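Long-range contacts in probable quinone reductase Qor (NADPH:quinone reductase) (Zeta-crystallin homolog protein) (PDB 4RVS), which probably catalyses NADPH-dependent reduction of quinones, as a zinc-free-type member of the medium-chain reductase family related to zeta-crystallin: residues S122-G127 with A285-A290; G156-Q161 with E294-A299. All coordinates share one frame; numbering follows the deposited sequence.

Contact 1 (S122-G127 with A285-A290); sequences SALLKG and AELFDA
L287 swings its CG anti to the backbone N (chi1 171°) and F288 sets its ring beside its own N (chi1 -69°), and with these torsions the isobutyl group meets G127 while the ring swings round to L124. Both methyls of L287 press on the CA of G127 from one side, CD1 and CD2 each 3.7 Å from it. CD2 is also near A123 O (3.8 Å) and L124 O, and it lies 4.1 Å above the plane of the F288 ring, offset toward the rim, with G127 on the far side. L124, crossing F288 at about a right angle, brings CD1 obliquely to the ring, 4.0 Å from CE2. The CA atoms of G127 and L287 are only 6.2 Å apart, although the axes of the short helical segments come no nearer than 10.3 Å and run at 125° to each other. Contact between them is apolar: the methyls of L287 rest on the backbone at G127, which has no side chain to intervene, while across the contact the F288 ring meets only L124. V89 of strand 87-90 touches both L124 and F288, W162 of helix 154-165 meets L287, and a hydrogen bond between H131 NE2 and E286 OE1 further ties helix 117-137 to helix 277-292.

Contact 2 (G156-Q161 with E294-A299); sequences GLILTQ and EAITVA
A295, just past the Schellman motif that ends helix 277-292 at E294, meets Q161 of helix 154-165 through its carbonyl oxygen and two waters. One water donates to A295 O and to the main-chain O of Q161, 2.7 Å from the latter; the second donates to A295 O and to Q161 OE1, at 2.6 Å from OE1. I296 comes next, its CG2 lying 4.2 Å from CG2 of I158, and its CA touches the amide oxygen of Q161. At T297 the amide of Q161 spans the backbone of a single residue. T297 N donates to Q161 OE1 over 2.8 Å in a nearly straight bond (163°). The donor nitrogen is tilted 21° from the carbonyl plane of the amide. In return Q161 NE2 donates to T297 O over 3.1 Å, at 168°, and here the acceptor lies in the amide plane of the glutamine. The hydroxyl of T297, held between its own N and carbonyl carbon, adds a weak bond to OE1. V298 returns to apolar packing: its CG2 is 4.1 Å from CD1 of I158. The glutamine amide thus acts like a neighbouring strand, pairing with both backbone groups of T297. OE1 takes two firm hydrogen bonds, from T297 N and a water, and these, with the bond made by NE2, should fix the rotation of the amide and hold the extended loop to the helix, while the methyls of I158, I296 and V298 pack beside this polar pairing.

In the fold
The centres of contacts 1 and 2 lie 9 Å apart, and their segments alternate along the chain: 122-127, 156-161, 285-290, then 294-299. Helix 277-292 ends in the turn that begins the loop of contact 2, where A290 O probably accepts hydrogen bonds from the N atoms of A295 and I296. K126 packs on I158 and A123 on V298, joining the two contacts a second time. Helix 154-165 follows strand 145-148 of the six-stranded parallel Rossmann sheet, whereas the loop leads to strand 300-305 in the sheet of the GroES-like part. The contacts therefore lie where the two parts meet, close to V155, a residue of the NADPH site.

Contact 1 (S122-G127 with A285-A290)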
ATOM      1  N   SER A 122      19.649  23.689   0.572  1.00 13.64           N
ATOM      2  CA  SER A 122      19.354  23.081  -0.726  1.00 16.30           C
ATOM      3  C   SER A 122      18.813  21.666  -0.610  1.00 16.81           C
ATOM      4  O   SER A 122      18.173  21.172  -1.532  1.00 19.37           O
ATOM      5  CB  SER A 122      20.622  23.023  -1.583  1.00 16.35           C
ATOM      6  OG  SER A 122      21.160  24.307  -1.835  1.00 16.56           O
ATOM      7  N   ALA A 123      19.095  21.000   0.504  1.00 11.54           N
ATOM      8  CA  ALA A 123      18.876  19.556   0.577  1.00 14.01           C
ATOM      9  C   ALA A 123      17.701  19.143   1.436  1.00 14.60           C
ATOM     10  O   ALA A 123      17.189  18.030   1.282  1.00 11.28           O
ATOM     11  CB  ALA A 123      20.131  18.843   1.051  1.00 16.33           C
ATOM     12  N   LEU A 124      17.278  20.009   2.355  1.00 13.37           N
ATOM     13  CA  LEU A 124      16.343  19.559   3.386  1.00 11.63           C
ATOM     14  C   LEU A 124      15.039  19.006   2.813  1.00 13.15           C
ATOM     15  O   LEU A 124      14.664  17.864   3.100  1.00 11.17           O
ATOM     16  CB  LEU A 124      16.058  20.663   4.407  1.00 10.91           C
ATOM     17  CG  LEU A 124      15.061  20.250   5.495  1.00 12.69           C
ATOM     18  CD1 LEU A 124      15.641  19.169   6.394  1.00  9.38           C
ATOM     19  CD2 LEU A 124      14.640  21.457   6.327  1.00 10.78           C
ATOM     20  N   LEU A 125      14.347  19.800   2.003  1.00 12.26           N
ATOM     21  CA  LEU A 125      13.033  19.388   1.512  1.00 14.03           C
ATOM     22  C   LEU A 125      13.123  18.131   0.647  1.00 13.18           C
ATOM     23  O   LEU A 125      12.384  17.166   0.876  1.00 13.20           O
ATOM     24  CB  LEU A 125      12.365  20.515   0.730  1.00 14.49           C
ATOM     25  CG  LEU A 125      10.992  20.178   0.146  1.00 16.50           C
ATOM     26  CD1 LEU A 125      10.023  19.873   1.254  1.00 18.21           C
ATOM     27  CD2 LEU A 125      10.470  21.326  -0.694  1.00 24.40           C
ATOM     28  N   LYS A 126      14.021  18.145  -0.335  1.00 11.43           N
ATOM     29  CA  LYS A 126      14.211  16.985  -1.209  1.00 13.14           C
ATOM     30  C   LYS A 126      14.637  15.782  -0.388  1.00 14.33           C
ATOM     31  O   LYS A 126      14.256  14.648  -0.690  1.00 13.64           O
ATOM     32  CB  LYS A 126      15.306  17.242  -2.239  1.00 16.88           C
ATOM     33  CG  LYS A 126      15.107  18.417  -3.164  1.00 24.87           C
ATOM     34  CD  LYS A 126      16.482  18.919  -3.637  1.00 27.29           C
ATOM     35  CE  LYS A 126      16.422  20.354  -4.143  1.00 32.10           C
ATOM     36  NZ  LYS A 126      17.789  20.940  -4.328  1.00 32.79           N
ATOM     37  N   GLY A 127      15.447  16.037   0.638  1.00 11.69           N
ATOM     38  CA  GLY A 127      16.022  14.980   1.453  1.00 13.35           C
ATOM     39  C   GLY A 127      15.027  14.318   2.391  1.00 11.01           C
ATOM     40  O   GLY A 127      15.041  13.099   2.543  1.00 11.18           O
ATOM     41  N   ALA A 285      17.839  14.076  10.873  1.00 11.61           N
ATOM     42  CA  ALA A 285      19.096  13.570  11.416  1.00 14.71           C
ATOM     43  C   ALA A 285      19.692  12.485  10.519  1.00 13.57           C
ATOM     44  O   ALA A 285      20.911  12.457  10.303  1.00 11.81           O
ATOM     45  CB  ALA A 285      18.917  13.050  12.842  1.00 14.64           C
ATOM     46  N   GLU A 286      18.847  11.594  10.000  1.00 11.05           N
ATOM     47  CA  GLU A 286      19.349  10.520   9.140  1.00 11.19           C
ATOM     48  C   GLU A 286      19.816  11.086   7.808  1.00 13.68           C
ATOM     49  O   GLU A 286      20.837  10.653   7.274  1.00 13.40           O
ATOM     50  CB  GLU A 286      18.311   9.399   8.954  1.00 12.62           C
ATOM     51  CG  GLU A 286      18.012   8.663  10.259  1.00 14.04           C
ATOM     52  CD  GLU A 286      17.384   7.289  10.078  1.00 21.15           C
ATOM     53  OE1 GLU A 286      16.813   7.010   9.001  1.00 15.31           O
ATOM     54  OE2 GLU A 286      17.472   6.479  11.031  1.00 17.95           O
ATOM     55  N   LEU A 287      19.078  12.069   7.286  1.00 10.67           N
ATOM     56  CA  LEU A 287      19.500  12.791   6.087  1.00 11.16           C
ATOM     57  C   LEU A 287      20.875  13.428   6.260  1.00 12.90           C
ATOM     58  O   LEU A 287      21.759  13.260   5.413  1.00 11.81           O
ATOM     59  CB  LEU A 287      18.491  13.889   5.726  1.00 11.98           C
ATOM     60  CG  LEU A 287      18.926  14.852   4.612  1.00 10.46           C
ATOM     61  CD1 LEU A 287      19.121  14.108   3.295  1.00 11.83           C
ATOM     62  CD2 LEU A 287      17.925  15.984   4.432  1.00  9.67           C
ATOM     63  N   PHE A 288      21.064  14.173   7.344  1.00 11.58           N
ATOM     64  CA  PHE A 288      22.324  14.904   7.505  1.00 12.14           C
ATOM     65  C   PHE A 288      23.484  14.019   7.941  1.00 14.44           C
ATOM     66  O   PHE A 288      24.643  14.364   7.715  1.00 13.68           O
ATOM     67  CB  PHE A 288      22.140  16.135   8.400  1.00 10.76           C
ATOM     68  CG  PHE A 288      21.314  17.214   7.746  1.00 12.11           C
ATOM     69  CD1 PHE A 288      21.642  17.667   6.476  1.00 10.62           C
ATOM     70  CD2 PHE A 288      20.180  17.721   8.366  1.00 12.79           C
ATOM     71  CE1 PHE A 288      20.873  18.644   5.844  1.00 14.58           C
ATOM     72  CE2 PHE A 288      19.404  18.684   7.743  1.00 12.06           C
ATOM     73  CZ  PHE A 288      19.754  19.151   6.482  1.00 12.76           C
ATOM     74  N   ASP A 289      23.183  12.862   8.524  1.00 14.99           N
ATOM     75  CA  ASP A 289      24.238  11.889   8.795  1.00 17.77           C
ATOM     76  C   ASP A 289      24.791  11.389   7.457  1.00 16.19           C
ATOM     77  O   ASP A 289      26.016  11.322   7.256  1.00 17.66           O
ATOM     78  CB  ASP A 289      23.701  10.721   9.620  1.00 17.61           C
ATOM     79  CG  ASP A 289      24.810   9.859  10.191  1.00 30.28           C
ATOM     80  OD1 ASP A 289      25.697  10.406  10.888  1.00 31.01           O
ATOM     81  OD2 ASP A 289      24.801   8.637   9.934  1.00 37.16           O
ATOM     82  N   ALA A 290      23.884  11.068   6.534  1.00 13.76           N
ATOM     83  CA  ALA A 290      24.273  10.578   5.214  1.00 14.00           C
ATOM     84  C   ALA A 290      25.002  11.642   4.388  1.00 17.39           C
ATOM     85  O   ALA A 290      25.962  11.326   3.691  1.00 16.49           O
ATOM     86  CB  ALA A 290      23.062  10.046   4.453  1.00 14.18           C
TER

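Contact 2 (G156-Q161 with E294-A299)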
ATOM      1  N   GLY A 156      14.854  12.832  -7.294  1.00 13.07           N
ATOM      2  CA  GLY A 156      15.333  11.642  -7.982  1.00 11.24           C
ATOM      3  C   GLY A 156      16.806  11.388  -7.705  1.00 11.94           C
ATOM      4  O   GLY A 156      17.216  10.247  -7.486  1.00  9.82           O
ATOM      5  N   LEU A 157      17.604  12.455  -7.700  1.00 11.54           N
ATOM      6  CA  LEU A 157      19.036  12.323  -7.456  1.00 10.68           C
ATOM      7  C   LEU A 157      19.294  11.815  -6.050  1.00 12.28           C
ATOM      8  O   LEU A 157      20.137  10.937  -5.845  1.00 12.17           O
ATOM      9  CB  LEU A 157      19.758  13.656  -7.670  1.00 12.43           C
ATOM     10  CG  LEU A 157      19.931  14.082  -9.131  1.00 14.18           C
ATOM     11  CD1 LEU A 157      20.449  15.508  -9.206  1.00 19.43           C
ATOM     12  CD2 LEU A 157      20.881  13.150  -9.874  1.00 13.45           C
ATOM     13  N   ILE A 158      18.564  12.356  -5.080  1.00 11.42           N
ATOM     14  CA  ILE A 158      18.761  11.926  -3.704  1.00 13.05           C
ATOM     15  C   ILE A 158      18.229  10.518  -3.501  1.00 12.21           C
ATOM     16  O   ILE A 158      18.880   9.704  -2.843  1.00 13.05           O
ATOM     17  CB  ILE A 158      18.147  12.918  -2.690  1.00 12.33           C
ATOM     18  CG1 ILE A 158      18.860  14.268  -2.809  1.00 15.00           C
ATOM     19  CG2 ILE A 158      18.290  12.381  -1.275  1.00 12.25           C
ATOM     20  CD1 ILE A 158      18.373  15.341  -1.823  1.00 19.21           C
ATOM     21  N   LEU A 159      17.061  10.224  -4.071  1.00  9.11           N
ATOM     22  CA  LEU A 159      16.517   8.869  -3.991  1.00 11.12           C
ATOM     23  C   LEU A 159      17.531   7.869  -4.513  1.00  9.56           C
ATOM     24  O   LEU A 159      17.775   6.838  -3.896  1.00 10.42           O
ATOM     25  CB  LEU A 159      15.225   8.752  -4.799  1.00  9.65           C
ATOM     26  CG  LEU A 159      13.963   9.277  -4.118  1.00 10.74           C
ATOM     27  CD1 LEU A 159      12.799   9.258  -5.096  1.00 12.76           C
ATOM     28  CD2 LEU A 159      13.637   8.450  -2.906  1.00 11.56           C
ATOM     29  N   THR A 160      18.139   8.189  -5.647  1.00  9.37           N
ATOM     30  CA  THR A 160      19.087   7.269  -6.273  1.00  9.73           C
ATOM     31  C   THR A 160      20.337   7.041  -5.409  1.00 12.02           C
ATOM     32  O   THR A 160      20.736   5.901  -5.182  1.00 10.80           O
ATOM     33  CB  THR A 160      19.474   7.767  -7.673  1.00 12.17           C
ATOM     34  OG1 THR A 160      18.287   7.884  -8.471  1.00 12.30           O
ATOM     35  CG2 THR A 160      20.434   6.802  -8.341  1.00 10.37           C
ATOM     36  N   GLN A 161      20.942   8.116  -4.911  1.00 10.64           N
ATOM     37  CA  GLN A 161      22.155   7.978  -4.108  1.00 12.13           C
ATOM     38  C   GLN A 161      21.875   7.279  -2.795  1.00 14.08           C
ATOM     39  O   GLN A 161      22.653   6.431  -2.364  1.00 12.32           O
ATOM     40  CB  GLN A 161      22.763   9.339  -3.791  1.00 13.12           C
ATOM     41  CG  GLN A 161      23.121  10.197  -4.969  1.00 19.05           C
ATOM     42  CD  GLN A 161      23.624  11.542  -4.504  1.00 21.99           C
ATOM     43  OE1 GLN A 161      24.600  11.615  -3.757  1.00 19.56           O
ATOM     44  NE2 GLN A 161      22.939  12.609  -4.904  1.00 18.37           N
ATOM     45  N   GLU A 294      29.040  11.847   3.163  1.00 21.07           N
ATOM     46  CA  GLU A 294      29.193  11.940   1.711  1.00 19.31           C
ATOM     47  C   GLU A 294      28.579  10.742   0.976  1.00 24.16           C
ATOM     48  O   GLU A 294      28.958  10.418  -0.149  1.00 21.34           O
ATOM     49  CB  GLU A 294      30.666  12.169   1.340  1.00 26.20           C
ATOM     50  CG  GLU A 294      31.308  13.252   2.205  1.00 26.10           C
ATOM     51  CD  GLU A 294      32.778  13.484   1.900  1.00 42.06           C
ATOM     52  OE1 GLU A 294      33.449  14.154   2.717  1.00 42.62           O
ATOM     53  OE2 GLU A 294      33.261  13.017   0.846  1.00 38.46           O
ATOM     54  N   ALA A 295      27.612  10.096   1.623  1.00 16.65           N
ATOM     55  CA  ALA A 295      26.789   9.089   0.971  1.00 18.58           C
ATOM     56  C   ALA A 295      25.769   9.788   0.082  1.00 20.97           C
ATOM     57  O   ALA A 295      25.338   9.242  -0.933  1.00 20.14           O
ATOM     58  CB  ALA A 295      26.094   8.222   2.003  1.00 21.64           C
ATOM     59  N   ILE A 296      25.376  10.999   0.477  1.00 15.66           N
ATOM     60  CA  ILE A 296      24.519  11.845  -0.343  1.00 13.85           C
ATOM     61  C   ILE A 296      25.247  13.169  -0.588  1.00 19.74           C
ATOM     62  O   ILE A 296      25.771  13.765   0.351  1.00 17.81           O
ATOM     63  CB  ILE A 296      23.178  12.133   0.364  1.00 15.20           C
ATOM     64  CG1 ILE A 296      22.389  10.841   0.565  1.00 16.51           C
ATOM     65  CG2 ILE A 296      22.341  13.138  -0.427  1.00 15.07           C
ATOM     66  CD1 ILE A 296      21.197  11.015   1.474  1.00 17.06           C
ATOM     67  N   THR A 297      25.296  13.607  -1.842  1.00 16.80           N
ATOM     68  CA  THR A 297      25.880  14.904  -2.187  1.00 19.06           C
ATOM     69  C   THR A 297      24.829  15.734  -2.913  1.00 21.71           C
ATOM     70  O   THR A 297      24.034  15.200  -3.691  1.00 20.17           O
ATOM     71  CB  THR A 297      27.132  14.753  -3.079  1.00 20.08           C
ATOM     72  OG1 THR A 297      26.771  14.153  -4.327  1.00 26.48           O
ATOM     73  CG2 THR A 297      28.160  13.881  -2.406  1.00 20.74           C
ATOM     74  N   VAL A 298      24.803  17.035  -2.646  1.00 17.65           N
ATOM     75  CA  VAL A 298      23.855  17.912  -3.319  1.00 19.80           C
ATOM     76  C   VAL A 298      24.630  19.059  -3.942  1.00 24.73           C
ATOM     77  O   VAL A 298      25.222  19.870  -3.233  1.00 20.63           O
ATOM     78  CB  VAL A 298      22.789  18.466  -2.355  1.00 20.54           C
ATOM     79  CG1 VAL A 298      21.892  19.456  -3.076  1.00 22.68           C
ATOM     80  CG2 VAL A 298      21.948  17.337  -1.784  1.00 18.02           C
ATOM     81  N   ALA A 299      24.634  19.115  -5.268  1.00 19.83           N
ATOM     82  CA  ALA A 299      25.392  20.133  -5.987  1.00 25.31           C
ATOM     83  C   ALA A 299      24.734  21.501  -5.883  1.00 22.96           C
ATOM     84  O   ALA A 299      23.538  21.640  -6.146  1.00 23.75           O
ATOM     85  CB  ALA A 299      25.543  19.737  -7.457  1.00 25.38           C
TER
HETATM   86  O   HOH W   1      25.260   6.898  -2.594  1.00 27.12           O
HETATM   87  O   HOH W   2      26.596   9.997  -3.690  1.00 32.26           O